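Local coordinates for hypothetical protein, haloacid dehalogenase-like hydrolase (Bacillus subtilis, PDB 1NRW) that uses magnesium to remove phosphate in vitro from phosphorylated five- and six-carbon sugars and nucleoside monophosphates and, more weakly, from flavin mononucleotide, at residues S131-A136 with M257-E262. Numbering follows the deposited sequence.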
ATOM      1  N   SER A 131      -1.925  -3.350  13.175  1.00 15.39           N
ATOM      2  CA  SER A 131      -1.589  -4.590  12.489  1.00 14.87           C
ATOM      3  C   SER A 131      -0.102  -4.655  12.173  1.00 14.63           C
ATOM      4  O   SER A 131       0.508  -5.722  12.244  1.00 15.53           O
ATOM      5  CB  SER A 131      -2.404  -4.718  11.199  1.00 14.78           C
ATOM      6  OG  SER A 131      -3.786  -4.819  11.499  1.00 16.69           O
ATOM      7  N   ALA A 132       0.475  -3.507  11.833  1.00 15.65           N
ATOM      8  CA  ALA A 132       1.892  -3.425  11.495  1.00 16.38           C
ATOM      9  C   ALA A 132       2.764  -3.567  12.736  1.00 16.59           C
ATOM     10  O   ALA A 132       3.813  -4.208  12.694  1.00 14.11           O
ATOM     11  CB  ALA A 132       2.188  -2.101  10.808  1.00 16.81           C
ATOM     12  N   ASN A 133       2.313  -2.973  13.838  1.00 15.73           N
ATOM     13  CA  ASN A 133       3.059  -3.004  15.092  1.00 15.88           C
ATOM     14  C   ASN A 133       2.161  -3.374  16.269  1.00 18.08           C
ATOM     15  O   ASN A 133       1.814  -2.526  17.095  1.00 16.46           O
ATOM     16  CB  ASN A 133       3.713  -1.643  15.351  1.00 16.64           C
ATOM     17  CG  ASN A 133       4.808  -1.319  14.346  1.00 15.67           C
ATOM     18  OD1 ASN A 133       4.586  -0.602  13.373  1.00 15.73           O
ATOM     19  ND2 ASN A 133       6.004  -1.857  14.583  1.00 17.11           N
ATOM     20  N   PRO A 134       1.777  -4.655  16.360  1.00 19.20           N
ATOM     21  CA  PRO A 134       0.911  -5.140  17.439  1.00 21.87           C
ATOM     22  C   PRO A 134       1.485  -4.898  18.831  1.00 24.61           C
ATOM     23  O   PRO A 134       0.745  -4.845  19.813  1.00 25.29           O
ATOM     24  CB  PRO A 134       0.789  -6.636  17.147  1.00 22.15           C
ATOM     25  CG  PRO A 134       1.019  -6.729  15.676  1.00 25.49           C
ATOM     26  CD  PRO A 134       2.144  -5.752  15.451  1.00 21.16           C
ATOM     27  N   GLU A 135       2.803  -4.752  18.903  1.00 24.59           N
ATOM     28  CA  GLU A 135       3.499  -4.552  20.173  1.00 26.92           C
ATOM     29  C   GLU A 135       3.560  -3.098  20.640  1.00 27.58           C
ATOM     30  O   GLU A 135       3.974  -2.821  21.767  1.00 29.01           O
ATOM     31  CB  GLU A 135       4.931  -5.089  20.061  1.00 27.13           C
ATOM     32  CG  GLU A 135       5.909  -4.156  19.327  1.00 30.26           C
ATOM     33  CD  GLU A 135       5.599  -3.980  17.840  1.00 29.58           C
ATOM     34  OE1 GLU A 135       6.215  -3.102  17.208  1.00 32.50           O
ATOM     35  OE2 GLU A 135       4.756  -4.717  17.298  1.00 30.67           O
ATOM     36  N   ALA A 136       3.137  -2.175  19.786  1.00 26.78           N
ATOM     37  CA  ALA A 136       3.193  -0.757  20.112  1.00 27.31           C
ATOM     38  C   ALA A 136       2.127  -0.270  21.089  1.00 28.27           C
ATOM     39  O   ALA A 136       1.026  -0.809  21.154  1.00 26.53           O
ATOM     40  CB  ALA A 136       3.134   0.062  18.829  1.00 27.49           C
HETATM   41  N   MSE A 257      10.273  -7.681   6.960  1.00 12.59           N
HETATM   42  CA  MSE A 257      10.577  -6.783   8.071  1.00 12.97           C
HETATM   43  C   MSE A 257      10.537  -7.599   9.365  1.00 12.97           C
HETATM   44  O   MSE A 257       9.904  -8.655   9.416  1.00 14.74           O
HETATM   45  CB  MSE A 257       9.529  -5.662   8.142  1.00 14.24           C
HETATM   46  CG  MSE A 257       9.565  -4.710   6.956  1.00 12.93           C
HETATM   47 SE   MSE A 257      11.239  -3.753   6.878  1.00 25.28          SE
HETATM   48  CE  MSE A 257      11.163  -2.903   8.621  1.00 12.27           C
ATOM     49  N   GLY A 258      11.207  -7.112  10.406  1.00 14.73           N
ATOM     50  CA  GLY A 258      11.214  -7.826  11.674  1.00 13.94           C
ATOM     51  C   GLY A 258       9.822  -7.956  12.280  1.00 15.78           C
ATOM     52  O   GLY A 258       9.535  -8.922  12.992  1.00 16.23           O
ATOM     53  N   ASN A 259       8.960  -6.986  11.980  1.00 13.96           N
ATOM     54  CA  ASN A 259       7.586  -6.958  12.479  1.00 14.23           C
ATOM     55  C   ASN A 259       6.605  -7.549  11.472  1.00 14.72           C
ATOM     56  O   ASN A 259       5.390  -7.398  11.616  1.00 17.20           O
ATOM     57  CB  ASN A 259       7.173  -5.510  12.780  1.00 15.89           C
ATOM     58  CG  ASN A 259       7.426  -4.574  11.601  1.00 14.22           C
ATOM     59  OD1 ASN A 259       8.565  -4.386  11.178  1.00 15.25           O
ATOM     60  ND2 ASN A 259       6.359  -3.982  11.070  1.00 13.65           N
ATOM     61  N   ALA A 260       7.127  -8.222  10.453  1.00 15.02           N
ATOM     62  CA  ALA A 260       6.283  -8.800   9.413  1.00 15.28           C
ATOM     63  C   ALA A 260       5.402  -9.946   9.884  1.00 17.20           C
ATOM     64  O   ALA A 260       5.664 -10.577  10.912  1.00 16.70           O
ATOM     65  CB  ALA A 260       7.149  -9.273   8.240  1.00 14.30           C
ATOM     66  N   ARG A 261       4.342 -10.189   9.119  1.00 17.15           N
ATOM     67  CA  ARG A 261       3.412 -11.278   9.384  1.00 19.65           C
ATOM     68  C   ARG A 261       4.212 -12.559   9.210  1.00 21.41           C
ATOM     69  O   ARG A 261       5.189 -12.583   8.459  1.00 19.39           O
ATOM     70  CB  ARG A 261       2.273 -11.266   8.361  1.00 20.59           C
ATOM     71  CG  ARG A 261       1.293 -10.118   8.493  1.00 23.83           C
ATOM     72  CD  ARG A 261       0.481  -9.983   7.209  1.00 28.94           C
ATOM     73  NE  ARG A 261      -0.091 -11.251   6.756  1.00 32.58           N
ATOM     74  CZ  ARG A 261      -1.192 -11.806   7.257  1.00 35.34           C
ATOM     75  NH1 ARG A 261      -1.857 -11.207   8.237  1.00 36.14           N
ATOM     76  NH2 ARG A 261      -1.637 -12.956   6.765  1.00 36.52           N
ATOM     77  N   GLU A 262       3.796 -13.624   9.884  1.00 23.54           N
ATOM     78  CA  GLU A 262       4.502 -14.894   9.778  1.00 25.70           C
ATOM     79  C   GLU A 262       4.570 -15.445   8.358  1.00 24.20           C
ATOM     80  O   GLU A 262       5.590 -16.012   7.970  1.00 23.85           O
ATOM     81  CB  GLU A 262       3.871 -15.932  10.710  1.00 29.43           C
ATOM     82  CG  GLU A 262       4.069 -15.611  12.180  1.00 35.65           C
ATOM     83  CD  GLU A 262       5.522 -15.319  12.514  1.00 39.72           C
ATOM     84  OE1 GLU A 262       6.384 -16.178  12.232  1.00 42.48           O
ATOM     85  OE2 GLU A 262       5.801 -14.229  13.058  1.00 43.00           O
TER
HETATM   86  O   HOH W   1       2.718  -7.356  11.617  1.00 34.57           O
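Asn259 reaches across to the end of helix 118-132 and gives a hydrogen bond from its ND2 to the carbonyl O of Ala132, 3.0 Å long and nearly straight (162° at the hydrogen). The oxygen lies close to the amide plane of Asn259, whereas the donor stands above the carbonyl plane of Ala132 and off its lone pairs. With chi1 at 52°, CG of Asn259 sits between its own backbone N and carbonyl carbon, a rotation that carries ND2 to Ala132 O. CB of Asn259 points toward the helix end and comes within 3.6 Å of Ala132 O as well. The same amide is held from elsewhere: ND2 also bonds Gly13 O, and OD1 accepts from Asn275 N, so its rotation is fixed.

A water bridges the backbones, 2.8 Å from Ser131 O and 2.7 Å from Asn259 O.

Between side chains there is only a loose approach, Asn133 ND2 and Asn259 ND2 lying 4.1 Å apart with their amide planes almost parallel. Both amides converge on Asn275, whose OD1 takes a bond from Asn133 ND2; that nitrogen also reaches Glu135 OE1 (2.9 Å) on its syn lone pair.

Asn259 belongs to a type I turn, Met257 to Ala260, following strand 253-256 of the Rossmann-like core. The contact thus joins cap to core beside the HAD metal site, where Ala132 touches Asp240, a ligand of the bound calcium ion.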